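Local coordinates for LYND (Lyngbya aestuarii, PDB 4V1T), which probably acts as an ATP-dependent YcaO cyclodehydratase that converts cysteines of a peptide substrate into thiazolines, at residues Gly462-Arg467 against Trp480-Phe485; Tyr506-Leu511 against His522-Gly527. All coordinates share one frame; numbering follows the deposited sequence.

Contact 1. Residues Gly462-Arg467 against Trp480-Phe485; sequences GQYANR and WIPQRF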
# COMPACT_ATOMS: atom_id res chain seq x y z
N GLY B 462 49.77 -2.75 19.60
CA GLY B 462 49.54 -1.79 20.67
C GLY B 462 48.08 -1.76 21.09
O GLY B 462 47.77 -1.68 22.27
N GLN B 463 47.18 -1.84 20.12
CA GLN B 463 45.75 -1.80 20.41
C GLN B 463 45.34 -2.99 21.27
O GLN B 463 44.58 -2.83 22.23
CB GLN B 463 44.94 -1.79 19.12
CG GLN B 463 44.81 -0.43 18.48
CD GLN B 463 43.97 -0.48 17.23
OE1 GLN B 463 44.38 -1.07 16.23
NE2 GLN B 463 42.79 0.11 17.28
N TYR B 464 45.85 -4.16 20.92
CA TYR B 464 45.56 -5.37 21.68
C TYR B 464 46.11 -5.29 23.10
O TYR B 464 45.42 -5.61 24.06
CB TYR B 464 46.14 -6.60 20.99
CG TYR B 464 45.26 -7.21 19.93
CD1 TYR B 464 43.95 -7.58 20.20
CD2 TYR B 464 45.75 -7.46 18.65
CE1 TYR B 464 43.14 -8.15 19.24
CE2 TYR B 464 44.94 -8.04 17.68
CZ TYR B 464 43.64 -8.38 17.99
OH TYR B 464 42.84 -8.97 17.04
N ALA B 465 47.36 -4.86 23.23
CA ALA B 465 48.02 -4.77 24.52
C ALA B 465 47.30 -3.84 25.48
O ALA B 465 47.18 -4.13 26.67
CB ALA B 465 49.46 -4.32 24.35
N ASN B 466 46.82 -2.71 24.96
CA ASN B 466 46.17 -1.68 25.77
C ASN B 466 44.66 -1.69 25.63
O ASN B 466 44.00 -0.71 25.98
CB ASN B 466 46.73 -0.30 25.40
CG ASN B 466 48.25 -0.26 25.46
OD1 ASN B 466 48.86 -0.75 26.40
ND2 ASN B 466 48.87 0.30 24.43
N ARG B 467 44.12 -2.81 25.15
CA ARG B 467 42.73 -2.87 24.73
C ARG B 467 41.73 -2.49 25.82
O ARG B 467 40.72 -1.87 25.53
CB ARG B 467 42.39 -4.28 24.22
CG ARG B 467 42.43 -5.37 25.28
CD ARG B 467 42.00 -6.71 24.69
NE ARG B 467 40.57 -6.74 24.42
CZ ARG B 467 39.64 -7.07 25.31
NH1 ARG B 467 39.98 -7.41 26.55
NH2 ARG B 467 38.36 -7.06 24.96
N TRP B 480 35.47 -1.38 19.35
CA TRP B 480 35.78 -2.32 20.41
C TRP B 480 36.90 -3.24 19.96
O TRP B 480 36.83 -3.84 18.89
CB TRP B 480 34.54 -3.14 20.76
CG TRP B 480 34.75 -4.05 21.94
CD1 TRP B 480 34.85 -3.67 23.25
CD2 TRP B 480 34.87 -5.47 21.92
NE1 TRP B 480 35.03 -4.78 24.05
CE2 TRP B 480 35.04 -5.90 23.25
CE3 TRP B 480 34.84 -6.44 20.90
CZ2 TRP B 480 35.19 -7.25 23.60
CZ3 TRP B 480 34.99 -7.78 21.24
CH2 TRP B 480 35.17 -8.17 22.58
N ILE B 481 37.94 -3.33 20.78
CA ILE B 481 39.08 -4.19 20.48
C ILE B 481 38.88 -5.52 21.19
O ILE B 481 38.88 -5.56 22.41
CB ILE B 481 40.41 -3.57 20.93
CG1 ILE B 481 40.52 -2.12 20.42
CG2 ILE B 481 41.59 -4.41 20.43
CD1 ILE B 481 41.63 -1.33 21.08
N PRO B 482 38.72 -6.62 20.43
CA PRO B 482 38.49 -7.88 21.12
C PRO B 482 39.74 -8.43 21.76
O PRO B 482 40.83 -7.92 21.51
CB PRO B 482 38.00 -8.82 20.00
CG PRO B 482 38.36 -8.17 18.72
CD PRO B 482 38.94 -6.81 18.99
N GLN B 483 39.59 -9.45 22.60
CA GLN B 483 40.73 -10.17 23.15
C GLN B 483 41.48 -10.83 22.00
O GLN B 483 40.95 -10.96 20.89
CB GLN B 483 40.27 -11.22 24.17
CG GLN B 483 39.45 -10.68 25.33
CD GLN B 483 38.79 -11.78 26.14
OE1 GLN B 483 39.18 -12.94 26.04
NE2 GLN B 483 37.79 -11.41 26.92
N ARG B 484 42.71 -11.26 22.26
CA ARG B 484 43.50 -11.90 21.23
C ARG B 484 42.98 -13.30 20.96
O ARG B 484 42.37 -13.92 21.80
CB ARG B 484 44.99 -11.95 21.60
CG ARG B 484 45.70 -10.62 21.37
CD ARG B 484 47.19 -10.81 21.20
NE ARG B 484 47.59 -10.78 19.80
CZ ARG B 484 48.21 -9.76 19.19
NH1 ARG B 484 48.53 -8.65 19.85
NH2 ARG B 484 48.53 -9.87 17.91
N PHE B 485 43.24 -13.77 19.75
CA PHE B 485 42.85 -15.11 19.37
C PHE B 485 43.87 -16.15 19.84
O PHE B 485 44.97 -16.22 19.31
CB PHE B 485 42.73 -15.18 17.86
CG PHE B 485 42.40 -16.54 17.35
CD1 PHE B 485 41.15 -17.07 17.58
CD2 PHE B 485 43.32 -17.27 16.64
CE1 PHE B 485 40.83 -18.31 17.11
CE2 PHE B 485 43.01 -18.52 16.16
CZ PHE B 485 41.76 -19.05 16.40
O HOH W 1 41.11 -10.72 17.97
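Tyr464, near the end of helix 461-465, and Arg467, the first residue of helix 467-473, reach to the irregular chain 480-485. The guanidinium of Arg467 meets the carbonyl of Ile481 side-on: NE lies 2.9 Å from Ile481 O and NH2 3.0 Å from the same Ile481 O, so one acceptor takes two donors. NH2 arrives in the carbonyl plane, NE some 40° above it, and both N-H bonds are appreciably bent. Gln483 CG lies over one face of the guanidinium, while Trp480 CZ2 meets its edge, 3.5 Å from Arg467 NH2, the indole standing almost perpendicular. CG of Arg467 occupies the crowded position between backbone N and carbonyl carbon (chi1 66°), and a bend at chi3 turns the head onto the carbonyl. A leucine here would remove both N-H donors and would probably loosen the chain at Ile481 and Gln483.

Around Tyr464, Arg484 CG makes a CH-pi contact over one ring face, 3.9 Å from the centroid, and a bend at chi3 of Arg484 lays a face of its guanidinium against Tyr464 CD2, the two planes 45° apart. Pro482 O sits at the ring edge, 3.2 Å from Tyr464 CE1. The phenol OH donates to a water, which in turn donates to Gln483 O. Between Arg467 and Tyr464, Ile481 packs CG2 against Arg467 CB and Tyr464 CD1 and places CD1 3.5 Å from Gln463 O.

Farther out, Asn471 OD1 accepts from Ile481 N, and the amide of Gln463 is held by Ser742 and Phe744. This is the junction of two helices packed on an extended loop, in which an arginine gives two hydrogen bonds, from NE and NH2, to one backbone carbonyl, within the YcaO part of the protein and at its periphery.

Contact 2. Residues Tyr506-Leu511 against His522-Gly527; sequences YLPTAL and HRFARG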
# COMPACT_ATOMS: atom_id res chain seq x y z
N TYR B 506 38.16 -21.27 5.52
CA TYR B 506 37.52 -21.26 6.82
C TYR B 506 37.83 -20.00 7.62
O TYR B 506 39.00 -19.61 7.77
CB TYR B 506 37.94 -22.48 7.64
CG TYR B 506 37.39 -23.77 7.12
CD1 TYR B 506 36.11 -24.20 7.47
CD2 TYR B 506 38.14 -24.58 6.28
CE1 TYR B 506 35.60 -25.39 6.99
CE2 TYR B 506 37.64 -25.77 5.79
CZ TYR B 506 36.37 -26.17 6.15
OH TYR B 506 35.88 -27.36 5.66
N LEU B 507 36.77 -19.37 8.13
CA LEU B 507 36.89 -18.28 9.09
C LEU B 507 36.21 -18.70 10.38
O LEU B 507 35.30 -19.54 10.36
CB LEU B 507 36.23 -17.00 8.56
CG LEU B 507 37.06 -16.16 7.59
CD1 LEU B 507 36.87 -16.67 6.19
CD2 LEU B 507 36.67 -14.70 7.67
N PRO B 508 36.62 -18.10 11.52
CA PRO B 508 35.87 -18.37 12.75
C PRO B 508 34.40 -17.96 12.59
O PRO B 508 34.10 -16.93 12.01
CB PRO B 508 36.60 -17.53 13.81
CG PRO B 508 37.49 -16.59 13.07
CD PRO B 508 37.79 -17.22 11.75
N THR B 509 33.50 -18.79 13.10
CA THR B 509 32.07 -18.54 13.02
C THR B 509 31.73 -17.18 13.63
O THR B 509 30.77 -16.52 13.21
CB THR B 509 31.27 -19.66 13.72
OG1 THR B 509 31.66 -20.93 13.18
CG2 THR B 509 29.79 -19.48 13.53
N ALA B 510 32.52 -16.76 14.61
CA ALA B 510 32.28 -15.50 15.31
C ALA B 510 32.38 -14.29 14.38
O ALA B 510 31.82 -13.23 14.68
CB ALA B 510 33.25 -15.36 16.47
N LEU B 511 33.11 -14.44 13.28
CA LEU B 511 33.25 -13.36 12.30
C LEU B 511 32.16 -13.38 11.23
O LEU B 511 31.89 -12.35 10.61
CB LEU B 511 34.62 -13.45 11.61
CG LEU B 511 35.79 -12.75 12.30
CD1 LEU B 511 37.05 -12.98 11.49
CD2 LEU B 511 35.55 -11.26 12.47
N HIS B 522 37.49 -15.74 26.07
CA HIS B 522 37.98 -15.90 24.70
C HIS B 522 37.08 -15.19 23.68
O HIS B 522 36.67 -15.77 22.66
CB HIS B 522 38.10 -17.40 24.37
CG HIS B 522 38.89 -17.70 23.14
ND1 HIS B 522 39.84 -16.83 22.63
CD2 HIS B 522 38.91 -18.78 22.33
CE1 HIS B 522 40.38 -17.36 21.55
NE2 HIS B 522 39.83 -18.55 21.35
N ARG B 523 36.77 -13.93 23.96
CA ARG B 523 35.95 -13.14 23.06
C ARG B 523 36.84 -12.41 22.07
O ARG B 523 37.17 -11.24 22.26
CB ARG B 523 35.09 -12.15 23.86
CG ARG B 523 34.06 -12.81 24.76
CD ARG B 523 32.79 -11.98 24.88
NE ARG B 523 32.51 -11.61 26.27
CZ ARG B 523 31.67 -12.25 27.08
NH1 ARG B 523 31.00 -13.33 26.67
NH2 ARG B 523 31.50 -11.82 28.33
N PHE B 524 37.22 -13.10 21.00
CA PHE B 524 38.23 -12.59 20.08
C PHE B 524 37.65 -11.89 18.86
O PHE B 524 38.40 -11.46 17.99
CB PHE B 524 39.14 -13.73 19.61
CG PHE B 524 38.41 -14.84 18.91
CD1 PHE B 524 38.09 -14.75 17.57
CD2 PHE B 524 38.04 -15.99 19.61
CE1 PHE B 524 37.41 -15.76 16.93
CE2 PHE B 524 37.37 -17.01 18.97
CZ PHE B 524 37.05 -16.90 17.64
N ALA B 525 36.33 -11.75 18.81
CA ALA B 525 35.69 -11.08 17.69
C ALA B 525 34.23 -10.78 17.96
O ALA B 525 33.59 -11.48 18.73
CB ALA B 525 35.82 -11.93 16.42
N ARG B 526 33.73 -9.73 17.31
CA ARG B 526 32.30 -9.45 17.20
C ARG B 526 31.97 -9.33 15.71
O ARG B 526 32.59 -8.52 15.00
CB ARG B 526 31.92 -8.15 17.91
CG ARG B 526 31.79 -8.28 19.41
CD ARG B 526 31.61 -6.92 20.06
NE ARG B 526 31.66 -7.02 21.51
CZ ARG B 526 31.59 -5.98 22.34
NH1 ARG B 526 31.47 -4.74 21.86
NH2 ARG B 526 31.64 -6.17 23.65
N GLY B 527 31.02 -10.12 15.25
CA GLY B 527 30.61 -10.07 13.85
C GLY B 527 30.13 -8.68 13.46
O GLY B 527 29.26 -8.12 14.12
O HOH W 2 29.47 -12.73 16.09
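The Phe524 ring meets Pro508 at its edge: Pro508 CB lies close to the ring plane, 3.7 Å from Phe524 CE1, and Pro508 CG is little farther from the same carbon. Ala510 CB approaches Phe524 CE1 obliquely at 4.2 Å, so the CE1 side of the ring fits against both residues, with CZ also close to Pro508 CB. Within its own segment the ring also serves the histidine two residues earlier, Phe524 CD2 lying 3.3 Å above one face of the His522 imidazole and displaced toward its rim. CG of Phe524 takes the crowded position between backbone N and carbonyl carbon (chi1 59°), which carries the ring over to the proline.

Beyond the ring the contact passes to small groups. Ala525 points its methyl at the turn of chain opposite, where CB stands 4.3 Å from Ala510 CB and 4.0 Å from Leu511 CD2. Leu511 starts out away from the loop; chi2 179° sets CD1 anti to CA, and it is the other branch, CD2, that turns back to that methyl. At Gly527, whose lack of a side chain permits it, the backbones come closest, with CA atoms of Leu511 and Gly527 4.5 Å apart. Ala510 O and Gly527 N are badly angled for a direct bond, and a water joins them instead, donating to Ala510 O at 2.8 Å and accepting from Gly527 N.

The contact lies where strand 503-508 runs into the short helical turn 509-512, and Leu511 N bonds back to Pro508 O across this turn. Strand 491-498 flanks this junction, with Trp493 against Pro508, while Cys456 and Leu457 of helix 454-457 pack on Leu511, and the loop 522-527 leads on toward strand 532-535.

How the contacts relate
Contact 1 lies nearer the periphery, partly buried and rich in polar groups, with one arginine bonded to a backbone carbonyl, another over a tyrosine ring, and a water between that tyrosine and a carbonyl. Contact 2 is smaller and buried, made mainly of apolar carbons, and its polar link is water-mediated. They hold different elements, a helix-to-helix junction in one and a strand-to-helix junction in the other, but each sets these against an irregular loop, and the two loops touch. Gln483 N probably bonds to Arg523 O, Pro482 packs on Phe524, and Phe485 meets Phe524 edge-to-face. Farther out Trp480 and Arg526 form a cation-pi pair, while helix 454-457 packs on residues of both contacts.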